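Local coordinates for protein NEQ263 (Nanoarchaeum equitans Kin4-M, PDB 5BN3) that probably binds ATP as the NeqB subunit of an unusual archaeal ATP synthase core, contributing to a nucleotide site on its partner subunit, at residues 120-130 with 323-332; 110-118 with 143-151. All coordinates share one frame; numbering follows the deposited sequence.

Contact 1: 120-130 with 323-332. With ADP (adenosine-5'-diphosphate), chain C; GOL (glycerol), chain Q.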
loop_
_atom_site.group_PDB
_atom_site.type_symbol
_atom_site.label_atom_id
_atom_site.label_comp_id
_atom_site.label_asym_id
_atom_site.label_seq_id
_atom_site.Cartn_x
_atom_site.Cartn_y
_atom_site.Cartn_z
ATOM N N VAL B 120 36.046 12.789 -13.061
ATOM C CA VAL B 120 35.746 14.174 -13.419
ATOM C C VAL B 120 34.678 14.802 -12.524
ATOM O O VAL B 120 34.944 15.764 -11.808
ATOM C CB VAL B 120 35.316 14.300 -14.897
ATOM C CG1 VAL B 120 34.964 15.737 -15.223
ATOM C CG2 VAL B 120 36.430 13.817 -15.808
ATOM N N ALA B 121 33.473 14.242 -12.551
ATOM C CA ALA B 121 32.346 14.858 -11.857
ATOM C C ALA B 121 32.112 14.326 -10.444
ATOM O O ALA B 121 31.588 15.040 -9.596
ATOM C CB ALA B 121 31.087 14.723 -12.682
ATOM N N HIS B 122 32.488 13.078 -10.187
ATOM C CA HIS B 122 32.198 12.470 -8.885
ATOM C C HIS B 122 33.397 11.780 -8.238
ATOM O O HIS B 122 33.299 10.609 -7.860
ATOM C CB HIS B 122 31.056 11.455 -9.031
ATOM C CG HIS B 122 29.909 11.947 -9.858
ATOM N ND1 HIS B 122 29.107 13.000 -9.475
ATOM C CD2 HIS B 122 29.418 11.519 -11.049
ATOM C CE1 HIS B 122 28.179 13.205 -10.392
ATOM N NE2 HIS B 122 28.347 12.318 -11.358
ATOM N N PRO B 123 34.529 12.497 -8.090
ATOM C CA PRO B 123 35.737 11.806 -7.626
ATOM C C PRO B 123 35.641 11.300 -6.192
ATOM O O PRO B 123 34.987 11.921 -5.347
ATOM C CB PRO B 123 36.821 12.884 -7.729
ATOM C CG PRO B 123 36.086 14.173 -7.609
ATOM C CD PRO B 123 34.759 13.941 -8.281
ATOM N N LEU B 124 36.289 10.164 -5.943
ATOM C CA LEU B 124 36.403 9.582 -4.610
ATOM C C LEU B 124 37.572 10.223 -3.871
ATOM O O LEU B 124 38.655 10.387 -4.437
ATOM C CB LEU B 124 36.630 8.071 -4.735
ATOM C CG LEU B 124 37.189 7.284 -3.545
ATOM C CD1 LEU B 124 36.188 7.229 -2.412
ATOM C CD2 LEU B 124 37.584 5.878 -3.961
ATOM N N LEU B 125 37.358 10.593 -2.612
ATOM C CA LEU B 125 38.417 11.192 -1.800
ATOM C C LEU B 125 38.906 10.216 -0.735
ATOM O O LEU B 125 38.159 9.339 -0.305
ATOM C CB LEU B 125 37.934 12.494 -1.149
ATOM C CG LEU B 125 38.136 13.799 -1.925
ATOM C CD1 LEU B 125 37.500 13.740 -3.293
ATOM C CD2 LEU B 125 37.576 14.977 -1.147
ATOM N N LYS B 126 40.161 10.358 -0.314
ATOM C CA LYS B 126 40.720 9.454 0.691
ATOM C C LYS B 126 40.058 9.675 2.049
ATOM O O LYS B 126 40.067 10.787 2.587
ATOM C CB LYS B 126 42.242 9.603 0.805
ATOM C CG LYS B 126 42.911 8.431 1.522
ATOM C CD LYS B 126 44.432 8.466 1.402
ATOM C CE LYS B 126 45.045 9.512 2.315
ATOM N NZ LYS B 126 46.535 9.448 2.305
ATOM N N GLY B 127 39.476 8.610 2.594
ATOM C CA GLY B 127 38.752 8.699 3.848
ATOM C C GLY B 127 37.256 8.834 3.639
ATOM O O GLY B 127 36.484 8.837 4.594
ATOM N N GLN B 128 36.839 8.943 2.384
ATOM C CA GLN B 128 35.419 9.090 2.078
ATOM C C GLN B 128 34.693 7.748 2.155
ATOM O O GLN B 128 35.289 6.688 1.936
ATOM C CB GLN B 128 35.239 9.709 0.685
ATOM C CG GLN B 128 33.820 10.158 0.350
ATOM C CD GLN B 128 33.742 10.908 -0.972
ATOM O OE1 GLN B 128 34.745 11.064 -1.669
ATOM N NE2 GLN B 128 32.550 11.377 -1.318
ATOM N N LYS B 129 33.411 7.800 2.502
ATOM C CA LYS B 129 32.550 6.635 2.384
ATOM C C LYS B 129 31.562 6.895 1.251
ATOM O O LYS B 129 30.822 7.883 1.268
ATOM C CB LYS B 129 31.821 6.344 3.704
ATOM C CG LYS B 129 31.133 7.551 4.324
ATOM C CD LYS B 129 30.373 7.171 5.580
ATOM C CE LYS B 129 29.579 8.346 6.113
ATOM N NZ LYS B 129 30.438 9.431 6.651
ATOM N N ILE B 130 31.572 6.025 0.250
ATOM C CA ILE B 130 30.694 6.195 -0.899
ATOM C C ILE B 130 30.204 4.846 -1.417
ATOM O O ILE B 130 30.990 3.918 -1.601
ATOM C CB ILE B 130 31.381 7.018 -2.014
ATOM C CG1 ILE B 130 30.498 7.102 -3.257
ATOM C CG2 ILE B 130 32.723 6.420 -2.368
ATOM C CD1 ILE B 130 30.763 8.343 -4.087
ATOM N N SER B 323 24.252 9.843 -9.771
ATOM C CA SER B 323 25.440 9.639 -8.951
ATOM C C SER B 323 25.859 10.938 -8.273
ATOM O O SER B 323 25.513 12.032 -8.729
ATOM C CB SER B 323 26.594 9.074 -9.781
ATOM O OG SER B 323 26.243 7.822 -10.340
ATOM N N LEU B 324 26.601 10.804 -7.179
ATOM C CA LEU B 324 26.994 11.949 -6.371
ATOM C C LEU B 324 28.199 11.622 -5.505
ATOM O O LEU B 324 28.283 10.541 -4.929
ATOM C CB LEU B 324 25.831 12.384 -5.472
ATOM C CG LEU B 324 26.161 13.425 -4.397
ATOM C CD1 LEU B 324 26.518 14.751 -5.040
ATOM C CD2 LEU B 324 25.009 13.600 -3.414
ATOM N N SER B 325 29.139 12.557 -5.433
ATOM C CA SER B 325 30.190 12.510 -4.425
ATOM C C SER B 325 30.094 13.802 -3.627
ATOM O O SER B 325 30.386 14.879 -4.153
ATOM C CB SER B 325 31.569 12.381 -5.073
ATOM O OG SER B 325 32.591 12.439 -4.093
ATOM N N ARG B 326 29.672 13.697 -2.369
ATOM C CA ARG B 326 29.409 14.881 -1.546
ATOM C C ARG B 326 30.647 15.723 -1.275
ATOM O O ARG B 326 30.569 16.949 -1.223
ATOM C CB ARG B 326 28.776 14.487 -0.207
ATOM C CG ARG B 326 27.291 14.203 -0.276
ATOM C CD ARG B 326 26.750 13.761 1.069
ATOM N NE ARG B 326 25.597 12.877 0.923
ATOM C CZ ARG B 326 24.338 13.295 0.847
ATOM N NH1 ARG B 326 24.065 14.589 0.902
ATOM N NH2 ARG B 326 23.351 12.418 0.716
ATOM N N LEU B 327 31.784 15.063 -1.096
ATOM C CA LEU B 327 33.003 15.749 -0.686
ATOM C C LEU B 327 33.883 16.122 -1.875
ATOM O O LEU B 327 34.934 16.733 -1.702
ATOM C CB LEU B 327 33.790 14.885 0.306
ATOM C CG LEU B 327 33.035 14.425 1.556
ATOM C CD1 LEU B 327 33.953 13.666 2.499
ATOM C CD2 LEU B 327 32.425 15.609 2.265
ATOM N N ALA B 328 33.434 15.766 -3.076
ATOM C CA ALA B 328 34.208 15.955 -4.307
ATOM C C ALA B 328 34.848 17.335 -4.444
ATOM O O ALA B 328 36.024 17.447 -4.791
ATOM C CB ALA B 328 33.338 15.662 -5.516
ATOM N N LYS B 329 34.073 18.379 -4.164
ATOM C CA LYS B 329 34.543 19.758 -4.295
ATOM C C LYS B 329 35.769 20.076 -3.434
ATOM O O LYS B 329 36.583 20.927 -3.799
ATOM C CB LYS B 329 33.414 20.726 -3.988
ATOM N N ASN B 330 35.893 19.402 -2.291
ATOM C CA ASN B 330 37.033 19.597 -1.398
ATOM C C ASN B 330 38.379 19.281 -2.051
ATOM O O ASN B 330 39.409 19.816 -1.643
ATOM C CB ASN B 330 36.884 18.745 -0.131
ATOM C CG ASN B 330 35.744 19.198 0.753
ATOM O OD1 ASN B 330 35.207 20.291 0.586
ATOM N ND2 ASN B 330 35.375 18.359 1.716
ATOM N N GLY B 331 38.374 18.405 -3.051
ATOM C CA GLY B 331 39.615 17.955 -3.655
ATOM C C GLY B 331 39.885 18.457 -5.061
ATOM O O GLY B 331 40.943 18.179 -5.627
ATOM N N MET B 332 38.942 19.205 -5.625
ATOM C CA MET B 332 39.044 19.625 -7.020
ATOM C C MET B 332 39.702 20.991 -7.196
ATOM O O MET B 332 39.427 21.932 -6.448
ATOM C CB MET B 332 37.659 19.631 -7.670
ATOM C CG MET B 332 36.983 18.278 -7.651
ATOM S SD MET B 332 35.209 18.365 -7.955
ATOM C CE MET B 332 35.202 18.962 -9.638
HETATM P PB ADP C . 21.375 16.515 2.015
HETATM O O1B ADP C . 19.994 16.975 1.627
HETATM O O2B ADP C . 21.874 17.061 3.324
HETATM O O3B ADP C . 21.587 15.034 1.831
HETATM P PA ADP C . 23.643 18.058 1.141
HETATM O O1A ADP C . 23.324 19.312 1.901
HETATM O O2A ADP C . 24.712 17.127 1.650
HETATM O O3A ADP C . 22.287 17.222 0.883
HETATM O "O5'" ADP C . 24.020 18.485 -0.365
HETATM C "C5'" ADP C . 24.179 17.483 -1.369
HETATM C "C4'" ADP C . 25.139 17.971 -2.447
HETATM O "O4'" ADP C . 24.613 19.139 -3.091
HETATM C "C3'" ADP C . 26.473 18.339 -1.823
HETATM O "O3'" ADP C . 27.521 17.640 -2.503
HETATM C "C2'" ADP C . 26.602 19.833 -2.027
HETATM O "O2'" ADP C . 27.920 20.191 -2.441
HETATM C "C1'" ADP C . 25.588 20.182 -3.102
HETATM N N9 ADP C . 24.956 21.486 -2.788
HETATM C C8 ADP C . 23.853 21.674 -2.039
HETATM N N7 ADP C . 23.546 22.992 -1.948
HETATM C C5 ADP C . 24.466 23.674 -2.656
HETATM C C6 ADP C . 24.728 25.096 -2.976
HETATM N N6 ADP C . 23.920 26.083 -2.510
HETATM N N1 ADP C . 25.801 25.368 -3.754
HETATM C C2 ADP C . 26.609 24.397 -4.223
HETATM N N3 ADP C . 26.431 23.089 -3.972
HETATM C C4 ADP C . 25.393 22.674 -3.209
HETATM C C1 GOL Q . 29.971 17.560 -8.842
HETATM O O1 GOL Q . 29.467 17.139 -10.089
HETATM C C2 GOL Q . 29.059 17.055 -7.728
HETATM O O2 GOL Q . 27.771 16.790 -8.248
HETATM C C3 GOL Q . 29.645 15.785 -7.119
HETATM O O3 GOL Q . 28.995 14.655 -7.651
#
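Ser325 OG sits between two groups of the facing segment: it donates to Pro123 O at 2.8 Å and accepts from Gln128 NE2 at 3.0 Å. The donor stands 30° off the Pro123 carbonyl plane, whereas the bond from the amide is nearly straight and lies close to the amide plane. With OG trans to its backbone N (chi1 176°), the hydroxyl is swung across to this pair. The Gln128 chain is extended, and the other arm of its amide, OE1, accepts from Leu125 N at 2.8 Å in the carbonyl plane; with NE2 also bonded to Glu300 O, the amide is held at both ends and its rotation fixed. The Leu125–Gln128 stretch it spans is a type II beta turn, with Gly127 at the position of positive phi. Next along from Ser325, Arg326 leaves the contact for the ADP bound by a neighbouring V-type ATP synthase alpha chain, probably through its P-loop: NH1 bonds ADP O3B at 2.7 Å and reaches the alpha phosphate more weakly. This placement is consistent with the arginine finger of rotary ATPases, contributed across a subunit interface. Away from the nucleotide, a glycerol oxygen accepts from Ser325 N and lies at the His122 ring edge, its very short approach to ND1 doubtful. The ring is sandwiched: Ser323 CB makes a CH-pi contact over one face, 4.2 Å from the centroid, and Ala121 CB backs the opposite face, while NE2 bonds Leu320 O. Pro123 CD rests on Ala328 CB at 3.6 Å, and Met332 CG lies near Pro123 CG. The Leu125 methyls bear on the bend at 327–331, CD2 against Leu327 CB at 4.1 Å and CD1 over Ala328 CA. Leu327 runs antiparallel to the Gln128 chain, its CD1 passing Gln128 CG.

Contact 2: 110-118 with 143-151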
loop_
_atom_site.group_PDB
_atom_site.type_symbol
_atom_site.label_atom_id
_atom_site.label_comp_id
_atom_site.label_asym_id
_atom_site.label_seq_id
_atom_site.Cartn_x
_atom_site.Cartn_y
_atom_site.Cartn_z
ATOM N N ILE B 110 41.867 13.661 -3.542
ATOM C CA ILE B 110 41.271 12.769 -4.535
ATOM C C ILE B 110 42.079 11.484 -4.734
ATOM O O ILE B 110 43.293 11.528 -4.939
ATOM C CB ILE B 110 41.114 13.477 -5.902
ATOM C CG1 ILE B 110 40.052 14.578 -5.815
ATOM C CG2 ILE B 110 40.736 12.481 -6.986
ATOM C CD1 ILE B 110 39.816 15.310 -7.127
ATOM N N LEU B 111 41.394 10.345 -4.657
ATOM C CA LEU B 111 41.964 9.064 -5.065
ATOM C C LEU B 111 41.537 8.797 -6.503
ATOM O O LEU B 111 40.373 8.483 -6.763
ATOM C CB LEU B 111 41.461 7.931 -4.165
ATOM C CG LEU B 111 41.912 7.887 -2.705
ATOM C CD1 LEU B 111 41.121 6.846 -1.933
ATOM C CD2 LEU B 111 43.391 7.576 -2.620
ATOM N N TYR B 112 42.467 8.921 -7.444
ATOM C CA TYR B 112 42.123 8.726 -8.850
ATOM C C TYR B 112 41.896 7.260 -9.217
ATOM O O TYR B 112 42.749 6.402 -8.983
ATOM C CB TYR B 112 43.156 9.390 -9.765
ATOM C CG TYR B 112 42.973 10.883 -9.816
ATOM C CD1 TYR B 112 41.988 11.446 -10.611
ATOM C CD2 TYR B 112 43.762 11.728 -9.052
ATOM C CE1 TYR B 112 41.803 12.802 -10.654
ATOM C CE2 TYR B 112 43.583 13.092 -9.091
ATOM C CZ TYR B 112 42.601 13.618 -9.896
ATOM O OH TYR B 112 42.401 14.971 -9.952
ATOM N N THR B 113 40.727 6.994 -9.789
ATOM C CA THR B 113 40.319 5.641 -10.139
ATOM C C THR B 113 40.737 5.290 -11.555
ATOM O O THR B 113 40.863 4.116 -11.896
ATOM C CB THR B 113 38.791 5.470 -10.019
ATOM O OG1 THR B 113 38.136 6.279 -11.005
ATOM C CG2 THR B 113 38.320 5.885 -8.637
ATOM N N GLY B 114 40.940 6.314 -12.380
ATOM C CA GLY B 114 41.256 6.107 -13.781
ATOM C C GLY B 114 40.000 5.939 -14.612
ATOM O O GLY B 114 40.064 5.706 -15.820
ATOM N N ILE B 115 38.854 6.059 -13.949
ATOM C CA ILE B 115 37.556 5.926 -14.598
ATOM C C ILE B 115 36.939 7.311 -14.800
ATOM O O ILE B 115 36.630 8.002 -13.830
ATOM C CB ILE B 115 36.618 5.045 -13.744
ATOM C CG1 ILE B 115 37.271 3.680 -13.483
ATOM C CG2 ILE B 115 35.271 4.872 -14.422
ATOM C CD1 ILE B 115 36.615 2.883 -12.371
ATOM N N SER B 116 36.759 7.707 -16.058
ATOM C CA SER B 116 36.311 9.060 -16.396
ATOM C C SER B 116 34.971 9.439 -15.776
ATOM O O SER B 116 34.816 10.536 -15.244
ATOM C CB SER B 116 36.232 9.227 -17.913
ATOM O OG SER B 116 37.483 8.971 -18.519
ATOM N N SER B 117 34.005 8.529 -15.854
ATOM C CA SER B 117 32.666 8.780 -15.330
ATOM C C SER B 117 32.659 9.016 -13.820
ATOM O O SER B 117 31.701 9.567 -13.276
ATOM C CB SER B 117 31.724 7.633 -15.701
ATOM O OG SER B 117 32.239 6.382 -15.287
ATOM N N ILE B 118 33.733 8.607 -13.149
ATOM C CA ILE B 118 33.901 8.881 -11.724
ATOM C C ILE B 118 34.803 10.094 -11.483
ATOM O O ILE B 118 34.396 11.056 -10.833
ATOM C CB ILE B 118 34.499 7.662 -10.989
ATOM C CG1 ILE B 118 33.488 6.510 -10.949
ATOM C CG2 ILE B 118 34.920 8.040 -9.576
ATOM C CD1 ILE B 118 34.014 5.258 -10.267
ATOM N N LEU B 143 33.064 -3.091 -11.377
ATOM C CA LEU B 143 33.333 -1.685 -11.081
ATOM C C LEU B 143 34.144 -1.524 -9.800
ATOM O O LEU B 143 35.095 -0.748 -9.757
ATOM C CB LEU B 143 32.026 -0.892 -10.980
ATOM C CG LEU B 143 32.207 0.593 -10.649
ATOM C CD1 LEU B 143 33.047 1.280 -11.715
ATOM C CD2 LEU B 143 30.871 1.297 -10.493
ATOM N N ALA B 144 33.768 -2.265 -8.762
ATOM C CA ALA B 144 34.469 -2.197 -7.483
ATOM C C ALA B 144 35.909 -2.675 -7.613
ATOM O O ALA B 144 36.820 -2.098 -7.017
ATOM C CB ALA B 144 33.747 -3.027 -6.453
ATOM N N LEU B 145 36.100 -3.743 -8.381
ATOM C CA LEU B 145 37.423 -4.317 -8.601
ATOM C C LEU B 145 38.318 -3.391 -9.414
ATOM O O LEU B 145 39.512 -3.276 -9.140
ATOM C CB LEU B 145 37.307 -5.678 -9.294
ATOM C CG LEU B 145 36.804 -6.824 -8.416
ATOM C CD1 LEU B 145 36.622 -8.098 -9.222
ATOM C CD2 LEU B 145 37.786 -7.051 -7.290
ATOM N N GLN B 146 37.743 -2.733 -10.416
ATOM C CA GLN B 146 38.502 -1.786 -11.229
ATOM C C GLN B 146 38.926 -0.578 -10.392
ATOM O O GLN B 146 40.016 -0.036 -10.576
ATOM C CB GLN B 146 37.690 -1.346 -12.457
ATOM C CG GLN B 146 38.470 -0.445 -13.412
ATOM C CD GLN B 146 37.739 -0.183 -14.717
ATOM O OE1 GLN B 146 36.598 -0.602 -14.899
ATOM N NE2 GLN B 146 38.403 0.516 -15.635
ATOM N N ILE B 147 38.065 -0.170 -9.463
ATOM C CA ILE B 147 38.397 0.911 -8.540
ATOM C C ILE B 147 39.508 0.475 -7.588
ATOM O O ILE B 147 40.512 1.172 -7.438
ATOM C CB ILE B 147 37.162 1.353 -7.726
ATOM C CG1 ILE B 147 36.198 2.152 -8.607
ATOM C CG2 ILE B 147 37.579 2.191 -6.533
ATOM C CD1 ILE B 147 34.862 2.440 -7.939
ATOM N N ALA B 148 39.326 -0.681 -6.955
ATOM C CA ALA B 148 40.308 -1.210 -6.010
ATOM C C ALA B 148 41.685 -1.390 -6.645
ATOM O O ALA B 148 42.710 -1.154 -6.002
ATOM C CB ALA B 148 39.817 -2.522 -5.429
ATOM N N ARG B 149 41.701 -1.810 -7.907
ATOM C CA ARG B 149 42.944 -2.029 -8.644
ATOM C C ARG B 149 43.784 -0.755 -8.745
ATOM O O ARG B 149 45.014 -0.814 -8.750
ATOM C CB ARG B 149 42.634 -2.558 -10.051
ATOM C CG ARG B 149 43.851 -3.044 -10.831
ATOM C CD ARG B 149 43.576 -3.074 -12.328
ATOM N NE ARG B 149 42.317 -3.743 -12.647
ATOM C CZ ARG B 149 41.530 -3.406 -13.664
ATOM N NH1 ARG B 149 41.872 -2.406 -14.466
ATOM N NH2 ARG B 149 40.400 -4.063 -13.878
ATOM N N ASN B 150 43.119 0.396 -8.804
ATOM C CA ASN B 150 43.810 1.657 -9.075
ATOM C C ASN B 150 44.033 2.586 -7.876
ATOM O O ASN B 150 44.956 3.402 -7.892
ATOM C CB ASN B 150 43.110 2.411 -10.212
ATOM C CG ASN B 150 43.216 1.688 -11.542
ATOM O OD1 ASN B 150 44.305 1.561 -12.105
ATOM N ND2 ASN B 150 42.085 1.222 -12.057
ATOM N N VAL B 151 43.200 2.468 -6.845
ATOM C CA VAL B 151 43.296 3.370 -5.694
ATOM C C VAL B 151 43.950 2.727 -4.471
ATOM O O VAL B 151 44.158 3.389 -3.454
ATOM C CB VAL B 151 41.913 3.947 -5.290
ATOM C CG1 VAL B 151 41.239 4.605 -6.481
ATOM C CG2 VAL B 151 41.023 2.854 -4.712
#
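Thr113 OG1 has two partners: Ile115 N donates to it at 3.0 Å, closing an ST turn, and Asp119 OD1 is hydrogen-bonded to it from further along the chain. The same carboxylate takes Gly114 N through its other oxygen, so the loop is tied to the short helix 116-119 that follows it. A chi1 of 66° turns OG1 back over the backbone toward Ile115 N and leaves CG2 facing the helix, where it runs alongside Val151 CG1 at 3.8 Å. That Val151 methyl also rests on Tyr112 O and on Leu111 CB, filling the angle where the strand turns into the loop. Asn150 lies against the carbonyl of Thr113, with CB 3.3 Å from Thr113 O; its amide nitrogen is near this oxygen too but badly angled for a bond, and is instead spent within the helix, ND2 donating to Gln146 O at 2.8 Å. Replacing this asparagine with alanine removes the amide, which would probably leave Gln146 O without its side-chain donor and open a gap beside the Thr113 carbonyl where CG and ND2 now lie. Further along, Ile115 drives its CD1 into the helix surface, meeting Ile147 CG1 at 3.9 Å, with the two chains at about a right angle, and touching Leu143 CD1 and the aliphatic part of Gln146, whose OE1 is held by Tyr315 OH. Ile118 comes in beside it, CD1 to Ile147 CD1 at 3.8 Å, also crosswise. On the sheet side of the helix, Ile147 packs on Ile277 and Ala148 on Leu222 and Leu224. Helix 140-151 follows strand 131-134 as the helix after the P-loop does in P-loop NTPases, and here the loop 112-115 and the start of helix 116-119 pack along its flank.

Overall arrangement
Contacts 1 and 2 lie with centres about 12 Å apart and share a small antiparallel pairing of strands 110-111 and 124-125, where Leu111 N stands 2.7 Å from Leu124 O in a probable hydrogen bond. Ile110 extends the join: its CG1 lies 3.7 Å from Leu125 CD1, and its CD1 packs on Gly331 O. Along the chain the segments alternate, helix 116-119 of contact 2 leading straight into 120-130. Contact 1 carries Arg326 to the ADP on the alpha chain, whereas contact 2 touches no other chain and lies away from the nucleotide, joining the preceding segment, 110-118, to helix 140-151 inside the domain.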